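Long-range contact in 4-alpha-glucanotransferase (PDB 5B68), which belongs to the amylomaltase (4-alpha-glucanotransferase) family, with a TIM-barrel domain and an N-terminal beta-sandwich domain: residues T107-A119 against G129-L141. Sequence-based numbering, arbitrary orientation.
Sequences TQRDVSQVENWTA and GEASFKIPGDLPL. With SO4 (sulfate ion), chain L.
In the N-terminal beta-sandwich domain, Ser112 and Lys134 form an antiparallel hydrogen-bonded pair that illustrates how a short strand pairing is prolonged by side chains at both ends. Ser112 N gives a nearly straight bond to Lys134 O (3.1 Å, 167°), and Lys134 N returns one to Ser112 O. Gln113 and Phe133 form the next, non-hydrogen-bonded pair, with Gln113 CG over one face of the ring; from two residues before Gln113, Val111 CG2 comes within 3.7 Å of Phe133 CD2. On the other face of the sheet, Val114 CG1 packs against CE, the last carbon of the Lys134 chain, next to its ammonium nitrogen.

Further along, Asn116 bridges the two segments with its side chain. With CG anti to the backbone N (chi1 -180°), its ND2 reaches both Ser132 OG (2.9 Å) and, almost in the amide plane, the anti lone pair of Glu130 OE1 (2.9 Å, 173°). Thr118 OG1 meets the same oxygen from above the carboxylate plane, a double grip that should limit rotation of the carboxylate. Asn116 OD1 meanwhile accepts from Thr118 N, closing an Asx turn.

At the opposite end, Arg109 folds back through bends at chi2 and chi3, and both NH1 (3.0 Å) and NH2 (3.1 Å) bind Asp138 OD1, forming a salt bridge. Leu139 CD2 lies over one guanidinium face; a sulfate, probably from the crystallisation liquor, takes bonds from NE and NH1 at the edge.

Strand 126-134 runs between strands 108-114 and 86-92, with Phe133 resting on Phe87 and Val89, while Val111 touches Val99 and Ile101 of strand 98-102.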
# COMPACT_ATOMS: atom_id res chain seq x y z
N THR A 107 -12.98 -25.56 -15.98
CA THR A 107 -13.86 -25.62 -17.17
C THR A 107 -13.04 -25.24 -18.39
O THR A 107 -12.25 -24.30 -18.34
CB THR A 107 -14.89 -24.49 -17.08
OG1 THR A 107 -15.56 -24.56 -15.82
CG2 THR A 107 -15.91 -24.57 -18.21
N GLN A 108 -13.23 -25.92 -19.50
CA GLN A 108 -12.66 -25.43 -20.79
C GLN A 108 -13.57 -24.46 -21.52
O GLN A 108 -14.79 -24.66 -21.51
CB GLN A 108 -12.32 -26.60 -21.74
CG GLN A 108 -10.83 -26.75 -22.09
CD GLN A 108 -10.08 -27.77 -21.21
OE1 GLN A 108 -10.23 -27.78 -19.97
NE2 GLN A 108 -9.29 -28.63 -21.86
N ARG A 109 -12.98 -23.45 -22.16
CA ARG A 109 -13.64 -22.60 -23.16
C ARG A 109 -12.83 -22.47 -24.47
O ARG A 109 -11.61 -22.66 -24.51
CB ARG A 109 -13.95 -21.19 -22.58
CG ARG A 109 -14.90 -21.12 -21.36
CD ARG A 109 -16.34 -21.58 -21.66
NE ARG A 109 -16.89 -20.81 -22.74
CZ ARG A 109 -17.46 -19.61 -22.66
NH1 ARG A 109 -17.85 -19.00 -23.78
NH2 ARG A 109 -17.68 -19.00 -21.49
N ASP A 110 -13.52 -22.11 -25.56
CA ASP A 110 -12.89 -21.91 -26.86
C ASP A 110 -12.63 -20.45 -27.14
O ASP A 110 -13.24 -19.57 -26.53
CB ASP A 110 -13.83 -22.45 -27.97
CG ASP A 110 -13.86 -23.97 -28.03
OD1 ASP A 110 -12.83 -24.65 -27.76
OD2 ASP A 110 -14.91 -24.50 -28.40
N VAL A 111 -11.75 -20.19 -28.10
CA VAL A 111 -11.53 -18.90 -28.67
C VAL A 111 -11.95 -19.06 -30.12
O VAL A 111 -12.21 -20.20 -30.53
CB VAL A 111 -10.07 -18.45 -28.59
CG1 VAL A 111 -9.71 -18.26 -27.13
CG2 VAL A 111 -9.15 -19.45 -29.29
N SER A 112 -12.07 -17.93 -30.81
CA SER A 112 -12.39 -17.86 -32.25
C SER A 112 -11.28 -17.16 -32.98
O SER A 112 -10.82 -16.08 -32.55
CB SER A 112 -13.67 -17.02 -32.49
OG SER A 112 -14.65 -17.51 -31.62
N GLN A 113 -10.87 -17.73 -34.13
CA GLN A 113 -9.90 -17.09 -34.97
C GLN A 113 -10.50 -15.88 -35.68
O GLN A 113 -11.68 -15.89 -36.11
CB GLN A 113 -9.29 -18.06 -35.96
CG GLN A 113 -8.02 -17.43 -36.60
CD GLN A 113 -7.19 -18.41 -37.41
OE1 GLN A 113 -7.54 -19.59 -37.54
NE2 GLN A 113 -6.14 -17.93 -37.98
N VAL A 114 -9.73 -14.84 -35.77
CA VAL A 114 -10.14 -13.67 -36.56
C VAL A 114 -9.08 -13.23 -37.52
O VAL A 114 -7.94 -13.63 -37.46
CB VAL A 114 -10.59 -12.45 -35.68
CG1 VAL A 114 -11.84 -12.75 -34.85
CG2 VAL A 114 -9.51 -12.01 -34.76
N GLU A 115 -9.44 -12.34 -38.44
CA GLU A 115 -8.56 -11.98 -39.53
C GLU A 115 -7.24 -11.37 -38.97
O GLU A 115 -7.23 -10.60 -38.00
CB GLU A 115 -9.23 -10.92 -40.46
CG GLU A 115 -9.42 -9.59 -39.71
CD GLU A 115 -10.50 -8.68 -40.25
OE1 GLU A 115 -11.69 -9.05 -40.18
OE2 GLU A 115 -10.13 -7.55 -40.69
N ASN A 116 -6.15 -11.80 -39.57
CA ASN A 116 -4.82 -11.28 -39.29
C ASN A 116 -4.04 -11.17 -40.58
O ASN A 116 -3.69 -12.15 -41.25
CB ASN A 116 -4.10 -12.14 -38.25
CG ASN A 116 -2.70 -11.64 -37.91
OD1 ASN A 116 -1.86 -11.41 -38.79
ND2 ASN A 116 -2.46 -11.41 -36.61
N TRP A 117 -3.64 -9.94 -40.85
CA TRP A 117 -3.00 -9.60 -42.10
C TRP A 117 -1.54 -9.61 -42.05
O TRP A 117 -0.91 -9.36 -43.07
CB TRP A 117 -3.51 -8.24 -42.56
CG TRP A 117 -5.02 -8.21 -42.68
CD1 TRP A 117 -5.88 -7.37 -42.02
CD2 TRP A 117 -5.84 -9.10 -43.44
NE1 TRP A 117 -7.16 -7.66 -42.37
CE2 TRP A 117 -7.17 -8.72 -43.23
CE3 TRP A 117 -5.58 -10.19 -44.25
CZ2 TRP A 117 -8.23 -9.37 -43.84
CZ3 TRP A 117 -6.63 -10.85 -44.84
CH2 TRP A 117 -7.93 -10.42 -44.66
N THR A 118 -0.95 -9.93 -40.91
CA THR A 118 0.53 -9.85 -40.79
C THR A 118 1.28 -10.89 -41.60
O THR A 118 0.96 -12.08 -41.56
CB THR A 118 0.92 -9.98 -39.30
OG1 THR A 118 0.18 -8.99 -38.56
CG2 THR A 118 2.44 -9.79 -39.08
N ALA A 119 2.33 -10.44 -42.30
CA ALA A 119 3.16 -11.30 -43.14
C ALA A 119 4.08 -12.16 -42.26
O ALA A 119 4.59 -11.61 -41.26
CB ALA A 119 4.03 -10.44 -44.07
N GLY A 129 4.86 -17.31 -38.39
CA GLY A 129 3.65 -16.60 -38.78
C GLY A 129 2.91 -16.11 -37.56
O GLY A 129 3.14 -16.58 -36.48
N GLU A 130 1.94 -15.24 -37.81
CA GLU A 130 1.10 -14.68 -36.79
C GLU A 130 -0.37 -14.98 -37.09
O GLU A 130 -0.79 -14.81 -38.23
CB GLU A 130 1.32 -13.18 -36.77
CG GLU A 130 0.61 -12.47 -35.62
CD GLU A 130 0.93 -10.99 -35.54
OE1 GLU A 130 0.07 -10.16 -35.91
OE2 GLU A 130 2.03 -10.62 -35.14
N ALA A 131 -1.15 -15.33 -36.07
CA ALA A 131 -2.62 -15.44 -36.15
C ALA A 131 -3.26 -14.63 -35.04
O ALA A 131 -2.58 -14.22 -34.11
CB ALA A 131 -3.01 -16.89 -36.06
N SER A 132 -4.52 -14.27 -35.20
CA SER A 132 -5.30 -13.56 -34.17
C SER A 132 -6.44 -14.37 -33.69
O SER A 132 -7.17 -15.09 -34.47
CB SER A 132 -5.78 -12.17 -34.63
OG SER A 132 -4.73 -11.22 -34.83
N PHE A 133 -6.65 -14.35 -32.38
CA PHE A 133 -7.80 -15.05 -31.78
C PHE A 133 -8.53 -14.08 -30.83
O PHE A 133 -7.95 -13.11 -30.34
CB PHE A 133 -7.41 -16.31 -31.03
CG PHE A 133 -6.82 -17.37 -31.91
CD1 PHE A 133 -5.47 -17.33 -32.20
CD2 PHE A 133 -7.59 -18.35 -32.48
CE1 PHE A 133 -4.89 -18.25 -33.04
CE2 PHE A 133 -7.02 -19.31 -33.31
CZ PHE A 133 -5.66 -19.28 -33.58
N LYS A 134 -9.79 -14.38 -30.63
CA LYS A 134 -10.72 -13.55 -29.91
C LYS A 134 -11.28 -14.35 -28.76
O LYS A 134 -11.79 -15.48 -28.91
CB LYS A 134 -11.86 -13.17 -30.86
CG LYS A 134 -12.72 -12.05 -30.41
CD LYS A 134 -13.66 -11.57 -31.53
CE LYS A 134 -14.50 -12.68 -32.13
NZ LYS A 134 -15.38 -12.18 -33.25
N ILE A 135 -11.20 -13.80 -27.57
CA ILE A 135 -11.84 -14.42 -26.45
C ILE A 135 -13.38 -14.17 -26.45
O ILE A 135 -13.81 -13.15 -26.95
CB ILE A 135 -11.24 -14.02 -25.08
CG1 ILE A 135 -11.50 -12.54 -24.75
CG2 ILE A 135 -9.74 -14.25 -25.07
CD1 ILE A 135 -11.02 -12.19 -23.33
N PRO A 136 -14.12 -15.08 -25.84
CA PRO A 136 -15.56 -14.93 -25.65
C PRO A 136 -15.83 -13.78 -24.71
O PRO A 136 -15.02 -13.50 -23.86
CB PRO A 136 -15.97 -16.23 -24.96
CG PRO A 136 -14.85 -17.16 -25.11
CD PRO A 136 -13.62 -16.34 -25.28
N GLY A 137 -16.97 -13.13 -24.88
CA GLY A 137 -17.35 -11.98 -24.11
C GLY A 137 -18.04 -12.29 -22.81
O GLY A 137 -18.44 -11.38 -22.11
N ASP A 138 -18.20 -13.56 -22.51
CA ASP A 138 -18.93 -14.01 -21.33
C ASP A 138 -18.11 -14.83 -20.33
O ASP A 138 -18.66 -15.66 -19.65
CB ASP A 138 -20.20 -14.76 -21.71
CG ASP A 138 -19.92 -16.08 -22.37
OD1 ASP A 138 -18.78 -16.33 -22.74
OD2 ASP A 138 -20.86 -16.87 -22.52
N LEU A 139 -16.81 -14.62 -20.28
CA LEU A 139 -16.01 -15.29 -19.28
C LEU A 139 -16.27 -14.71 -17.89
O LEU A 139 -16.50 -13.53 -17.75
CB LEU A 139 -14.52 -15.17 -19.61
CG LEU A 139 -14.05 -15.70 -20.96
CD1 LEU A 139 -12.56 -15.52 -21.10
CD2 LEU A 139 -14.41 -17.16 -21.15
N PRO A 140 -16.23 -15.55 -16.87
CA PRO A 140 -16.38 -15.07 -15.49
C PRO A 140 -15.13 -14.30 -15.11
O PRO A 140 -14.05 -14.52 -15.69
CB PRO A 140 -16.50 -16.38 -14.68
CG PRO A 140 -15.82 -17.41 -15.49
CD PRO A 140 -16.00 -17.02 -16.92
N LEU A 141 -15.26 -13.53 -14.05
CA LEU A 141 -14.10 -12.91 -13.39
C LEU A 141 -13.13 -13.95 -12.96
O LEU A 141 -13.54 -15.04 -12.64
CB LEU A 141 -14.57 -12.10 -12.19
CG LEU A 141 -15.52 -10.95 -12.46
CD1 LEU A 141 -15.79 -10.20 -11.15
CD2 LEU A 141 -14.97 -9.96 -13.42
S SO4 L . -17.38 -22.54 -25.89
O1 SO4 L . -16.56 -23.77 -25.62
O2 SO4 L . -17.62 -22.48 -27.36
O3 SO4 L . -16.69 -21.29 -25.45
O4 SO4 L . -18.67 -22.65 -25.14
O HOH W 1 -14.56 -16.31 -29.32
O HOH W 2 -5.49 -9.21 -36.19
O HOH W 3 2.01 -14.61 -40.63